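Local coordinates for cephalosporin acylase (Bacillus halodurans, PDB 2NLZ), which probably acts as an acylase or gamma-glutamyltranspeptidase-like enzyme of the N-terminal nucleophile hydrolase clan, though its true substrate is not established, at residues A149-V155 with G196-Q202; A225-H229 with K241-A245; Y297-I301 with A468-Q472; R397-F401 with K415-I421. The protein carries 1 engineered substitution. All blocks are in the same frame, centred on the assembly; numbering follows the deposited sequence.

In the fold
Interactions 3 and 4 are buried, whereas interactions 1 and 2 lie nearer the surface, about 24 and 25 Å from the chain centre to the contact centres. Chemistry follows place. Interaction 1 relies on backbone hydrogen bonds in and around two short strands, with Glu150, Arg200 and Gln202 adding polar bonds where helix 143-151 ends; interaction 2 packs two helices through a few aliphatic groups bordered by His229 and Lys241. Interaction 3 sets a tryptophan against helix 294-314, and interaction 4 holds two parts of one loop by arginine-histidine stacking. That helix also touches Tyr418 of interaction 4, which is nested within the loop closed by interaction 3. Interactions 1 and 3 both touch the second subunit.

Interaction 1: residues A149-V155 with G196-Q202; sequences AEEGYPV and GEVWRSQ
A two-stranded antiparallel pairing joins the end of helix 143-151 and strand 153-154 to strand 198-199, partly buried beside the second subunit. Tyr153 and Trp199 form the hydrogen-bonded pair (Tyr153 N to Trp199 O and Trp199 N to Tyr153 O, both 3.1 Å); Pro154, lacking an amide hydrogen, suits the non-hydrogen-bonded position opposite Val198. Val155 N to Glu197 O and Gly196 N to Val155 O, each 3.1 Å, extend this beta ribbon, closing a largely helical excursion. Gly152 leaves the helix with positive phi (95°, psi 167°), where a CB would jam against the preceding carbonyl O and clash with Val198 CG1. Tyr153 (chi1 p) and Trp199 (chi1 t) project to the same face, Tyr153 CE2 3.6 Å from Trp199 CE3; their polar ends bond to Val60 and Thr185. Ser201, at the N-cap position of helix 202-212, donates N to Ala149 O (3.0 Å); its OG bonds to His204. Arg200 NE reaches Glu150 O (3.2 Å), and Gln202 NE2 Glu150 OE2 (3.2 Å), which also salt-bridges Arg209.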
loop_
_atom_site.group_PDB
_atom_site.type_symbol
_atom_site.label_atom_id
_atom_site.label_comp_id
_atom_site.label_asym_id
_atom_site.label_seq_id
_atom_site.Cartn_x
_atom_site.Cartn_y
_atom_site.Cartn_z
ATOM N N ALA D 149 21.400 32.244 -16.773
ATOM C CA ALA D 149 20.663 33.477 -16.585
ATOM C C ALA D 149 20.455 34.218 -17.902
ATOM O O ALA D 149 19.387 34.767 -18.132
ATOM C CB ALA D 149 21.360 34.352 -15.570
ATOM N N GLU D 150 21.472 34.210 -18.765
ATOM C CA GLU D 150 21.413 34.902 -20.061
ATOM C C GLU D 150 20.560 34.175 -21.091
ATOM O O GLU D 150 19.740 34.787 -21.767
ATOM C CB GLU D 150 22.818 35.130 -20.626
ATOM C CG GLU D 150 23.421 36.462 -20.232
ATOM C CD GLU D 150 24.778 36.716 -20.843
ATOM O OE1 GLU D 150 25.619 35.793 -20.846
ATOM O OE2 GLU D 150 25.008 37.856 -21.301
ATOM N N GLU D 151 20.756 32.867 -21.206
ATOM C CA GLU D 151 20.079 32.082 -22.225
ATOM C C GLU D 151 18.702 31.629 -21.773
ATOM O O GLU D 151 17.794 31.503 -22.584
ATOM C CB GLU D 151 20.939 30.889 -22.641
ATOM C CG GLU D 151 22.164 31.293 -23.466
ATOM C CD GLU D 151 23.265 30.236 -23.482
ATOM O OE1 GLU D 151 24.436 30.615 -23.712
ATOM O OE2 GLU D 151 22.968 29.037 -23.269
ATOM N N GLY D 152 18.550 31.387 -20.478
ATOM C CA GLY D 152 17.258 30.994 -19.916
ATOM C C GLY D 152 17.040 29.497 -19.778
ATOM O O GLY D 152 17.789 28.697 -20.332
ATOM N N TYR D 153 15.997 29.127 -19.041
ATOM C CA TYR D 153 15.657 27.718 -18.820
ATOM C C TYR D 153 14.149 27.459 -18.770
ATOM O O TYR D 153 13.391 28.323 -18.339
ATOM C CB TYR D 153 16.321 27.200 -17.536
ATOM C CG TYR D 153 15.865 27.879 -16.265
ATOM C CD1 TYR D 153 14.878 27.314 -15.464
ATOM C CD2 TYR D 153 16.435 29.082 -15.854
ATOM C CE1 TYR D 153 14.456 27.936 -14.294
ATOM C CE2 TYR D 153 16.024 29.710 -14.687
ATOM C CZ TYR D 153 15.033 29.132 -13.913
ATOM O OH TYR D 153 14.630 29.751 -12.753
ATOM N N PRO D 154 13.712 26.263 -19.217
ATOM C CA PRO D 154 12.298 25.876 -19.097
ATOM C C PRO D 154 11.909 25.579 -17.660
ATOM O O PRO D 154 12.616 24.858 -16.964
ATOM C CB PRO D 154 12.201 24.598 -19.933
ATOM C CG PRO D 154 13.571 24.056 -19.980
ATOM C CD PRO D 154 14.517 25.217 -19.878
ATOM N N VAL D 155 10.784 26.137 -17.233
ATOM C CA VAL D 155 10.321 26.027 -15.854
ATOM C C VAL D 155 9.614 24.685 -15.592
ATOM O O VAL D 155 8.668 24.314 -16.288
ATOM C CB VAL D 155 9.416 27.231 -15.498
ATOM C CG1 VAL D 155 8.816 27.086 -14.110
ATOM C CG2 VAL D 155 10.211 28.509 -15.597
ATOM N N GLY D 196 7.061 24.828 -18.857
ATOM C CA GLY D 196 7.679 24.755 -20.174
ATOM C C GLY D 196 8.084 26.097 -20.746
ATOM O O GLY D 196 8.790 26.160 -21.757
ATOM N N GLU D 197 7.632 27.172 -20.106
ATOM C CA GLU D 197 7.958 28.521 -20.537
ATOM C C GLU D 197 9.388 28.837 -20.108
ATOM O O GLU D 197 9.793 28.506 -19.005
ATOM C CB GLU D 197 6.962 29.514 -19.932
ATOM C CG GLU D 197 6.889 30.871 -20.617
ATOM C CD GLU D 197 5.972 31.844 -19.884
ATOM O OE1 GLU D 197 6.234 33.068 -19.922
ATOM O OE2 GLU D 197 4.989 31.383 -19.270
ATOM N N VAL D 198 10.165 29.441 -21.000
ATOM C CA VAL D 198 11.531 29.825 -20.679
ATOM C C VAL D 198 11.549 31.144 -19.920
ATOM O O VAL D 198 10.896 32.115 -20.313
ATOM C CB VAL D 198 12.398 29.944 -21.943
ATOM C CG1 VAL D 198 13.707 30.649 -21.638
ATOM C CG2 VAL D 198 12.668 28.574 -22.528
ATOM N N TRP D 199 12.284 31.167 -18.818
ATOM C CA TRP D 199 12.481 32.399 -18.077
ATOM C C TRP D 199 13.962 32.716 -18.083
ATOM O O TRP D 199 14.794 31.812 -17.999
ATOM C CB TRP D 199 11.958 32.261 -16.649
ATOM C CG TRP D 199 12.215 33.453 -15.798
ATOM C CD1 TRP D 199 11.457 34.580 -15.724
ATOM C CD2 TRP D 199 13.314 33.647 -14.894
ATOM N NE1 TRP D 199 12.011 35.464 -14.829
ATOM C CE2 TRP D 199 13.150 34.915 -14.303
ATOM C CE3 TRP D 199 14.416 32.871 -14.524
ATOM C CZ2 TRP D 199 14.049 35.428 -13.362
ATOM C CZ3 TRP D 199 15.306 33.379 -13.589
ATOM C CH2 TRP D 199 15.116 34.647 -13.019
ATOM N N ARG D 200 14.277 34.000 -18.199
ATOM C CA ARG D 200 15.650 34.458 -18.192
ATOM C C ARG D 200 15.746 35.743 -17.402
ATOM O O ARG D 200 14.741 36.389 -17.130
ATOM C CB ARG D 200 16.155 34.673 -19.619
ATOM C CG ARG D 200 15.203 35.470 -20.510
ATOM C CD ARG D 200 15.747 35.628 -21.928
ATOM N NE ARG D 200 17.004 36.374 -21.958
ATOM C CZ ARG D 200 17.095 37.701 -22.011
ATOM N NH1 ARG D 200 15.999 38.451 -22.037
ATOM N NH2 ARG D 200 18.287 38.280 -22.036
ATOM N N SER D 201 16.962 36.105 -17.032
ATOM C CA SER D 201 17.195 37.347 -16.342
ATOM C C SER D 201 18.587 37.878 -16.663
ATOM O O SER D 201 19.598 37.350 -16.173
ATOM C CB SER D 201 17.018 37.155 -14.847
ATOM O OG SER D 201 17.225 38.375 -14.175
ATOM N N GLN D 202 18.624 38.914 -17.505
ATOM C CA GLN D 202 19.867 39.609 -17.832
ATOM C C GLN D 202 20.473 40.236 -16.589
ATOM O O GLN D 202 21.693 40.320 -16.466
ATOM C CB GLN D 202 19.654 40.684 -18.903
ATOM C CG GLN D 202 20.250 40.350 -20.267
ATOM C CD GLN D 202 21.778 40.204 -20.260
ATOM O OE1 GLN D 202 22.468 40.702 -19.361
ATOM N NE2 GLN D 202 22.309 39.525 -21.275
#

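Interaction 2: residues A225-H229 with K241-A245; sequences ADQIH and KEDLA
Helix 223-234 and the short helix 241-245 pack with their segment axes 9.5 Å apart at closest approach and their N-to-C directions 138° apart, so they run roughly antiparallel but splayed. Along the first segment, Ala225 comes first: its small side chain points toward the partner and lets Leu244 approach, Ala225 CB lying 4.1 Å from Leu244 CD1. Asp226 starts out away from the contact, yet its carboxylate comes back toward the lysine, with Asp226 OD2 3.3 Å from Lys241 CE but, beyond salt-bridge range, 4.2 Å from Lys241 NZ. One turn on from Ala225, Ile228 (chi1 m, chi2 t) presents CG2 at 3.9 Å from Leu244 CD1, so Leu244 (m, t) is gripped by both aliphatic residues. His229 (chi1 t) follows where the two backbones come closest, its CA 5.4 Å from Lys241 CA. Lys241 (chi1 m, then t throughout) lays its aliphatic stem over the flat ring, CG 4.0 Å from the His229 ring centroid, a CH-pi contact. These consecutive helices, joined by a short loop, form a splayed helical hairpin; Leu239 and Thr240 of that loop touch Ile228 and His229, Asp243 bonds to Met93, and the chain then enters strand 250-259 of the large sheet.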
loop_
_atom_site.group_PDB
_atom_site.type_symbol
_atom_site.label_atom_id
_atom_site.label_comp_id
_atom_site.label_asym_id
_atom_site.label_seq_id
_atom_site.Cartn_x
_atom_site.Cartn_y
_atom_site.Cartn_z
ATOM N N ALA D 225 27.223 47.327 -4.437
ATOM C CA ALA D 225 26.993 47.878 -3.104
ATOM C C ALA D 225 26.337 49.249 -3.160
ATOM O O ALA D 225 25.432 49.529 -2.373
ATOM C CB ALA D 225 28.294 47.959 -2.330
ATOM N N ASP D 226 26.797 50.091 -4.090
ATOM C CA ASP D 226 26.236 51.426 -4.299
ATOM C C ASP D 226 24.802 51.385 -4.826
ATOM O O ASP D 226 23.965 52.189 -4.412
ATOM C CB ASP D 226 27.115 52.243 -5.247
ATOM C CG ASP D 226 28.452 52.606 -4.639
ATOM O OD1 ASP D 226 29.374 52.921 -5.409
ATOM O OD2 ASP D 226 28.592 52.581 -3.400
ATOM N N GLN D 227 24.526 50.451 -5.738
ATOM C CA GLN D 227 23.181 50.282 -6.293
ATOM C C GLN D 227 22.203 49.763 -5.255
ATOM O O GLN D 227 21.031 50.138 -5.257
ATOM C CB GLN D 227 23.203 49.321 -7.471
ATOM C CG GLN D 227 23.772 49.912 -8.731
ATOM C CD GLN D 227 23.538 49.027 -9.935
ATOM O OE1 GLN D 227 24.479 48.663 -10.638
ATOM N NE2 GLN D 227 22.280 48.668 -10.178
ATOM N N ILE D 228 22.696 48.884 -4.387
ATOM C CA ILE D 228 21.913 48.325 -3.293
ATOM C C ILE D 228 21.601 49.418 -2.279
ATOM O O ILE D 228 20.453 49.576 -1.875
ATOM C CB ILE D 228 22.650 47.147 -2.601
ATOM C CG1 ILE D 228 22.735 45.939 -3.529
ATOM C CG2 ILE D 228 21.938 46.727 -1.333
ATOM C CD1 ILE D 228 23.766 44.925 -3.095
ATOM N N HIS D 229 22.624 50.178 -1.893
ATOM C CA HIS D 229 22.473 51.268 -0.925
ATOM C C HIS D 229 21.484 52.330 -1.399
ATOM O O HIS D 229 20.674 52.815 -0.608
ATOM C CB HIS D 229 23.835 51.903 -0.605
ATOM C CG HIS D 229 23.748 53.181 0.176
ATOM N ND1 HIS D 229 23.578 53.208 1.542
ATOM C CD2 HIS D 229 23.808 54.476 -0.221
ATOM C CE1 HIS D 229 23.533 54.462 1.954
ATOM N NE2 HIS D 229 23.669 55.250 0.904
ATOM N N LYS D 241 25.671 51.247 2.582
ATOM C CA LYS D 241 26.962 50.886 1.997
ATOM C C LYS D 241 27.850 50.276 3.057
ATOM O O LYS D 241 28.433 49.214 2.848
ATOM C CB LYS D 241 27.682 52.127 1.481
ATOM C CG LYS D 241 27.308 52.608 0.107
ATOM C CD LYS D 241 28.069 53.892 -0.192
ATOM C CE LYS D 241 27.355 54.750 -1.223
ATOM N NZ LYS D 241 27.926 56.126 -1.283
ATOM N N GLU D 242 27.941 50.967 4.195
ATOM C CA GLU D 242 28.879 50.629 5.265
ATOM C C GLU D 242 28.532 49.329 5.977
ATOM O O GLU D 242 29.416 48.670 6.533
ATOM C CB GLU D 242 28.992 51.783 6.266
ATOM C CG GLU D 242 29.739 52.991 5.722
ATOM C CD GLU D 242 29.048 54.300 6.062
ATOM O OE1 GLU D 242 29.184 54.772 7.211
ATOM O OE2 GLU D 242 28.367 54.857 5.174
ATOM N N ASP D 243 27.251 48.966 5.956
ATOM C CA ASP D 243 26.801 47.679 6.479
ATOM C C ASP D 243 27.368 46.551 5.634
ATOM O O ASP D 243 27.895 45.573 6.161
ATOM C CB ASP D 243 25.278 47.610 6.485
ATOM C CG ASP D 243 24.668 48.306 7.681
ATOM O OD1 ASP D 243 25.222 48.164 8.792
ATOM O OD2 ASP D 243 23.630 48.985 7.507
ATOM N N LEU D 244 27.263 46.709 4.322
ATOM C CA LEU D 244 27.814 45.757 3.367
ATOM C C LEU D 244 29.342 45.763 3.402
ATOM O O LEU D 244 29.970 44.706 3.397
ATOM C CB LEU D 244 27.318 46.068 1.946
ATOM C CG LEU D 244 25.811 46.100 1.681
ATOM C CD1 LEU D 244 25.469 46.703 0.326
ATOM C CD2 LEU D 244 25.201 44.700 1.822
ATOM N N ALA D 245 29.921 46.961 3.456
ATOM C CA ALA D 245 31.373 47.160 3.383
ATOM C C ALA D 245 32.182 46.373 4.411
ATOM O O ALA D 245 33.240 45.833 4.082
ATOM C CB ALA D 245 31.716 48.637 3.474
#

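Interaction 3: residues Y297-I301 with A468-Q472; sequences YHKQI and APRWQ
Trp471, at the start of strand 471-473, points its indole at one side of helix 294-314, and three helix residues receive it. Its chi1 is p (54°) and its chi2 -94°, while the backbone is extended; the CA-to-CB bonds of Arg470 and Gln472 point away, as expected of an extended chain. Ile301 (m, t) lays CG1 over the six-membered ring, 3.8 Å from the Trp471 centroid and 15° off the normal, a CH-pi contact in which an aliphatic side chain fills the face of the indole. Gln300 (m, t) supplies an acceptor for the one polar atom of the indole: Trp471 NE1 donates to Gln300 OE1 at 3.3 Å. Tyr297 (m), one helical turn before Ile301, meets the five-membered ring rim to rim, with Tyr297 CD1 3.6 Å from Trp471 CD1 and planes at 88°; its hydroxyl bonds to Asp292. In this helix-on-sheet packing the helix meets strands 471-473 and 478-481 of the small mixed sheet, Ile301 also touching Val479, while Met449 of helix 444-457 contacts both Gln300 and Trp471.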
loop_
_atom_site.group_PDB
_atom_site.type_symbol
_atom_site.label_atom_id
_atom_site.label_comp_id
_atom_site.label_asym_id
_atom_site.label_seq_id
_atom_site.Cartn_x
_atom_site.Cartn_y
_atom_site.Cartn_z
ATOM N N TYR D 297 9.358 6.398 17.383
ATOM C CA TYR D 297 8.842 7.714 16.973
ATOM C C TYR D 297 8.545 8.593 18.179
ATOM O O TYR D 297 8.837 9.781 18.157
ATOM C CB TYR D 297 7.607 7.610 16.066
ATOM C CG TYR D 297 7.913 7.139 14.657
ATOM C CD1 TYR D 297 8.515 7.995 13.722
ATOM C CD2 TYR D 297 7.591 5.840 14.248
ATOM C CE1 TYR D 297 8.810 7.560 12.415
ATOM C CE2 TYR D 297 7.873 5.396 12.949
ATOM C CZ TYR D 297 8.481 6.259 12.036
ATOM O OH TYR D 297 8.749 5.813 10.751
ATOM N N HIS D 298 8.002 7.999 19.238
ATOM C CA HIS D 298 7.699 8.749 20.458
ATOM C C HIS D 298 8.935 9.415 21.039
ATOM O O HIS D 298 8.952 10.638 21.235
ATOM C CB HIS D 298 7.048 7.855 21.510
ATOM C CG HIS D 298 6.655 8.579 22.762
ATOM N ND1 HIS D 298 5.665 9.538 22.790
ATOM C CD2 HIS D 298 7.104 8.464 24.035
ATOM C CE1 HIS D 298 5.525 9.991 24.024
ATOM N NE2 HIS D 298 6.392 9.359 24.799
ATOM N N LYS D 299 9.968 8.612 21.297
ATOM C CA LYS D 299 11.222 9.135 21.836
ATOM C C LYS D 299 11.855 10.177 20.896
ATOM O O LYS D 299 12.284 11.237 21.359
ATOM C CB LYS D 299 12.189 8.000 22.174
ATOM C CG LYS D 299 11.736 7.139 23.347
ATOM C CD LYS D 299 12.468 5.801 23.361
ATOM C CE LYS D 299 12.067 4.960 24.555
ATOM N NZ LYS D 299 12.689 3.613 24.464
ATOM N N GLN D 300 11.882 9.886 19.589
ATOM C CA GLN D 300 12.318 10.863 18.590
ATOM C C GLN D 300 11.614 12.186 18.835
ATOM O O GLN D 300 12.261 13.169 19.187
ATOM C CB GLN D 300 12.004 10.403 17.158
ATOM C CG GLN D 300 12.930 9.356 16.583
ATOM C CD GLN D 300 12.638 9.036 15.119
ATOM O OE1 GLN D 300 11.504 8.764 14.756
ATOM N NE2 GLN D 300 13.671 9.054 14.282
ATOM N N ILE D 301 10.289 12.182 18.672
ATOM C CA ILE D 301 9.435 13.384 18.764
ATOM C C ILE D 301 9.558 14.117 20.113
ATOM O O ILE D 301 9.655 15.347 20.153
ATOM C CB ILE D 301 7.934 13.049 18.444
ATOM C CG1 ILE D 301 7.773 12.614 16.990
ATOM C CG2 ILE D 301 7.015 14.234 18.688
ATOM C CD1 ILE D 301 6.524 11.789 16.725
ATOM N N ALA D 468 12.170 7.559 3.341
ATOM C CA ALA D 468 11.441 7.290 4.584
ATOM C C ALA D 468 10.444 8.395 4.955
ATOM O O ALA D 468 10.760 9.586 4.835
ATOM C CB ALA D 468 12.421 7.058 5.721
ATOM N N PRO D 469 9.229 7.995 5.385
ATOM C CA PRO D 469 8.167 8.930 5.774
ATOM C C PRO D 469 8.609 9.806 6.929
ATOM O O PRO D 469 9.399 9.364 7.766
ATOM C CB PRO D 469 7.025 8.012 6.214
ATOM C CG PRO D 469 7.681 6.681 6.505
ATOM C CD PRO D 469 8.800 6.591 5.523
ATOM N N ARG D 470 8.109 11.035 6.965
ATOM C CA ARG D 470 8.623 12.025 7.895
ATOM C C ARG D 470 7.572 12.599 8.811
ATOM O O ARG D 470 6.415 12.740 8.442
ATOM C CB ARG D 470 9.328 13.156 7.148
ATOM C CG ARG D 470 10.660 12.741 6.527
ATOM C CD ARG D 470 11.185 13.809 5.597
ATOM N NE ARG D 470 12.213 13.302 4.697
ATOM C CZ ARG D 470 12.580 13.896 3.561
ATOM N NH1 ARG D 470 11.995 15.029 3.181
ATOM N NH2 ARG D 470 13.533 13.352 2.797
ATOM N N TRP D 471 7.997 12.926 10.023
ATOM C CA TRP D 471 7.173 13.662 10.956
ATOM C C TRP D 471 7.811 15.020 11.206
ATOM O O TRP D 471 9.017 15.188 10.990
ATOM C CB TRP D 471 7.059 12.896 12.274
ATOM C CG TRP D 471 8.388 12.553 12.847
ATOM C CD1 TRP D 471 9.079 11.382 12.681
ATOM C CD2 TRP D 471 9.211 13.394 13.667
ATOM N NE1 TRP D 471 10.275 11.446 13.349
ATOM C CE2 TRP D 471 10.379 12.671 13.958
ATOM C CE3 TRP D 471 9.069 14.686 14.179
ATOM C CZ2 TRP D 471 11.401 13.201 14.738
ATOM C CZ3 TRP D 471 10.092 15.215 14.951
ATOM C CH2 TRP D 471 11.239 14.475 15.224
ATOM N N GLN D 472 7.004 15.982 11.656
ATOM C CA GLN D 472 7.538 17.237 12.181
ATOM C C GLN D 472 6.653 17.890 13.229
ATOM O O GLN D 472 5.448 18.018 13.041
ATOM C CB GLN D 472 7.896 18.228 11.071
ATOM C CG GLN D 472 6.753 18.902 10.359
ATOM C CD GLN D 472 7.243 20.068 9.529
ATOM O OE1 GLN D 472 7.998 20.916 10.014
ATOM N NE2 GLN D 472 6.831 20.112 8.269
#

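Interaction 4: residues R397-F401 with K415-I421; sequences RGHNF and KRTYHTI
The contact between the 3-10 segment 397-400 and the irregular, mostly extended segment 415-421 includes a guanidinium stack. Arg397 (chi1 t, chi2 p, chi3 p) lies flat on the His419 imidazole, centres 3.7 Å apart and planes at 19°, and Arg397 CD adds a CH-pi contact 3.7 Å from the His419 ring centroid. The other CH-pi contact joins Thr417 to Phe401: Thr417 CB sits 3.5 Å from the Phe401 centroid, 10° off the normal, where the beta-branched carbon fits flush, while Phe401 CZ is 3.2 Å from Lys415 O. In hydrogen bonding, Arg397 NH1 donates to Thr420 OG1 at 2.9 Å. A water also lies 2.7 Å from Thr420 OG1 and bonds weakly to Arg397 NH2 at 3.3 Å. Asn400 N to Arg397 O (3.1 Å) and Phe401 N to Gly398 O (3.2 Å) form the 3-10 segment. These are two parts of one long loop between strands 392-393 and 424-428; Arg397 and Ile421 rest on strand 370-376, His419 meets Phe73 edge-to-face, and Tyr418 touches helix 294-314.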
loop_
_atom_site.group_PDB
_atom_site.type_symbol
_atom_site.label_atom_id
_atom_site.label_comp_id
_atom_site.label_asym_id
_atom_site.label_seq_id
_atom_site.Cartn_x
_atom_site.Cartn_y
_atom_site.Cartn_z
ATOM N N ARG D 397 15.716 37.609 6.236
ATOM C CA ARG D 397 16.254 36.943 7.439
ATOM C C ARG D 397 16.040 37.655 8.775
ATOM O O ARG D 397 15.876 36.997 9.790
ATOM C CB ARG D 397 17.738 36.634 7.245
ATOM C CG ARG D 397 18.365 35.809 8.353
ATOM C CD ARG D 397 17.619 34.514 8.619
ATOM N NE ARG D 397 17.541 33.662 7.440
ATOM C CZ ARG D 397 17.095 32.413 7.468
ATOM N NH1 ARG D 397 16.693 31.873 8.620
ATOM N NH2 ARG D 397 17.061 31.700 6.346
ATOM N N GLY D 398 16.016 38.984 8.770
ATOM C CA GLY D 398 15.780 39.770 9.981
ATOM C C GLY D 398 14.429 39.554 10.641
ATOM O O GLY D 398 14.224 39.947 11.793
ATOM N N HIS D 399 13.508 38.919 9.916
ATOM C CA HIS D 399 12.203 38.538 10.453
ATOM C C HIS D 399 12.313 37.560 11.638
ATOM O O HIS D 399 11.391 37.466 12.452
ATOM C CB HIS D 399 11.338 37.951 9.339
ATOM C CG HIS D 399 9.960 37.559 9.772
ATOM N ND1 HIS D 399 8.916 38.457 9.825
ATOM C CD2 HIS D 399 9.452 36.364 10.157
ATOM C CE1 HIS D 399 7.824 37.831 10.225
ATOM N NE2 HIS D 399 8.123 36.563 10.434
ATOM N N ASN D 400 13.448 36.864 11.737
ATOM C CA ASN D 400 13.720 35.913 12.823
ATOM C C ASN D 400 14.011 36.566 14.178
ATOM O O ASN D 400 13.915 35.913 15.223
ATOM C CB ASN D 400 14.885 34.985 12.447
ATOM C CG ASN D 400 14.432 33.711 11.756
ATOM O OD1 ASN D 400 13.561 32.992 12.253
ATOM N ND2 ASN D 400 15.034 33.417 10.606
ATOM N N PHE D 401 14.381 37.845 14.153
ATOM C CA PHE D 401 14.700 38.590 15.366
ATOM C C PHE D 401 13.471 38.761 16.248
ATOM O O PHE D 401 12.362 38.951 15.749
ATOM C CB PHE D 401 15.237 39.982 15.019
ATOM C CG PHE D 401 16.707 40.019 14.663
ATOM C CD1 PHE D 401 17.679 39.730 15.614
ATOM C CD2 PHE D 401 17.115 40.399 13.387
ATOM C CE1 PHE D 401 19.025 39.787 15.297
ATOM C CE2 PHE D 401 18.462 40.463 13.059
ATOM C CZ PHE D 401 19.420 40.152 14.016
ATOM N N LYS D 415 23.914 42.818 14.744
ATOM C CA LYS D 415 23.819 41.479 15.304
ATOM C C LYS D 415 23.255 40.551 14.232
ATOM O O LYS D 415 22.415 40.968 13.441
ATOM C CB LYS D 415 22.899 41.520 16.521
ATOM C CG LYS D 415 22.578 40.174 17.151
ATOM C CD LYS D 415 21.500 40.329 18.212
ATOM C CE LYS D 415 21.408 39.106 19.090
ATOM N NZ LYS D 415 20.288 39.201 20.039
ATOM N N ARG D 416 23.717 39.306 14.175
ATOM C CA ARG D 416 23.067 38.342 13.286
ATOM C C ARG D 416 22.159 37.394 14.071
ATOM O O ARG D 416 22.467 37.025 15.210
ATOM C CB ARG D 416 24.078 37.601 12.410
ATOM C CG ARG D 416 25.196 36.992 13.183
ATOM C CD ARG D 416 26.537 37.329 12.575
ATOM N NE ARG D 416 27.602 36.887 13.470
ATOM C CZ ARG D 416 28.519 35.979 13.153
ATOM N NH1 ARG D 416 28.520 35.422 11.945
ATOM N NH2 ARG D 416 29.442 35.633 14.038
ATOM N N THR D 417 21.032 37.029 13.460
ATOM C CA THR D 417 19.955 36.335 14.169
ATOM C C THR D 417 20.068 34.813 14.169
ATOM O O THR D 417 20.835 34.232 13.391
ATOM C CB THR D 417 18.577 36.689 13.579
ATOM O OG1 THR D 417 17.566 35.943 14.264
ATOM C CG2 THR D 417 18.530 36.375 12.090
ATOM N N TYR D 418 19.297 34.197 15.069
ATOM C CA TYR D 418 18.932 32.792 15.007
ATOM C C TYR D 418 18.636 32.452 13.555
ATOM O O TYR D 418 17.755 33.056 12.932
ATOM C CB TYR D 418 17.688 32.567 15.874
ATOM C CG TYR D 418 17.157 31.150 15.936
ATOM C CD1 TYR D 418 16.261 30.679 14.987
ATOM C CD2 TYR D 418 17.522 30.294 16.971
ATOM C CE1 TYR D 418 15.768 29.384 15.044
ATOM C CE2 TYR D 418 17.032 28.997 17.043
ATOM C CZ TYR D 418 16.155 28.549 16.075
ATOM O OH TYR D 418 15.662 27.268 16.142
ATOM N N HIS D 419 19.385 31.489 13.022
ATOM C CA HIS D 419 19.334 31.150 11.599
ATOM C C HIS D 419 18.854 29.719 11.412
ATOM O O HIS D 419 19.328 28.820 12.093
ATOM C CB HIS D 419 20.719 31.323 10.974
ATOM C CG HIS D 419 20.695 31.980 9.632
ATOM N ND1 HIS D 419 20.357 31.305 8.479
ATOM C CD2 HIS D 419 20.968 33.250 9.258
ATOM C CE1 HIS D 419 20.426 32.131 7.452
ATOM N NE2 HIS D 419 20.792 33.319 7.896
ATOM N N THR D 420 17.922 29.516 10.483
ATOM C CA THR D 420 17.293 28.199 10.288
ATOM C C THR D 420 18.069 27.250 9.380
ATOM O O THR D 420 17.995 26.030 9.532
ATOM C CB THR D 420 15.869 28.331 9.724
ATOM O OG1 THR D 420 15.900 29.101 8.510
ATOM C CG2 THR D 420 14.955 28.981 10.757
ATOM N N ILE D 421 18.769 27.836 8.417
ATOM C CA ILE D 421 19.661 27.150 7.513
ATOM C C ILE D 421 20.760 26.397 8.259
ATOM O O ILE D 421 21.567 26.999 8.978
ATOM C CB ILE D 421 20.332 28.190 6.647
ATOM C CG1 ILE D 421 19.443 28.610 5.502
ATOM C CG2 ILE D 421 21.621 27.688 6.046
ATOM C CD1 ILE D 421 20.207 29.597 4.655
HETATM O O HOH W 1 14.913 29.166 5.976
#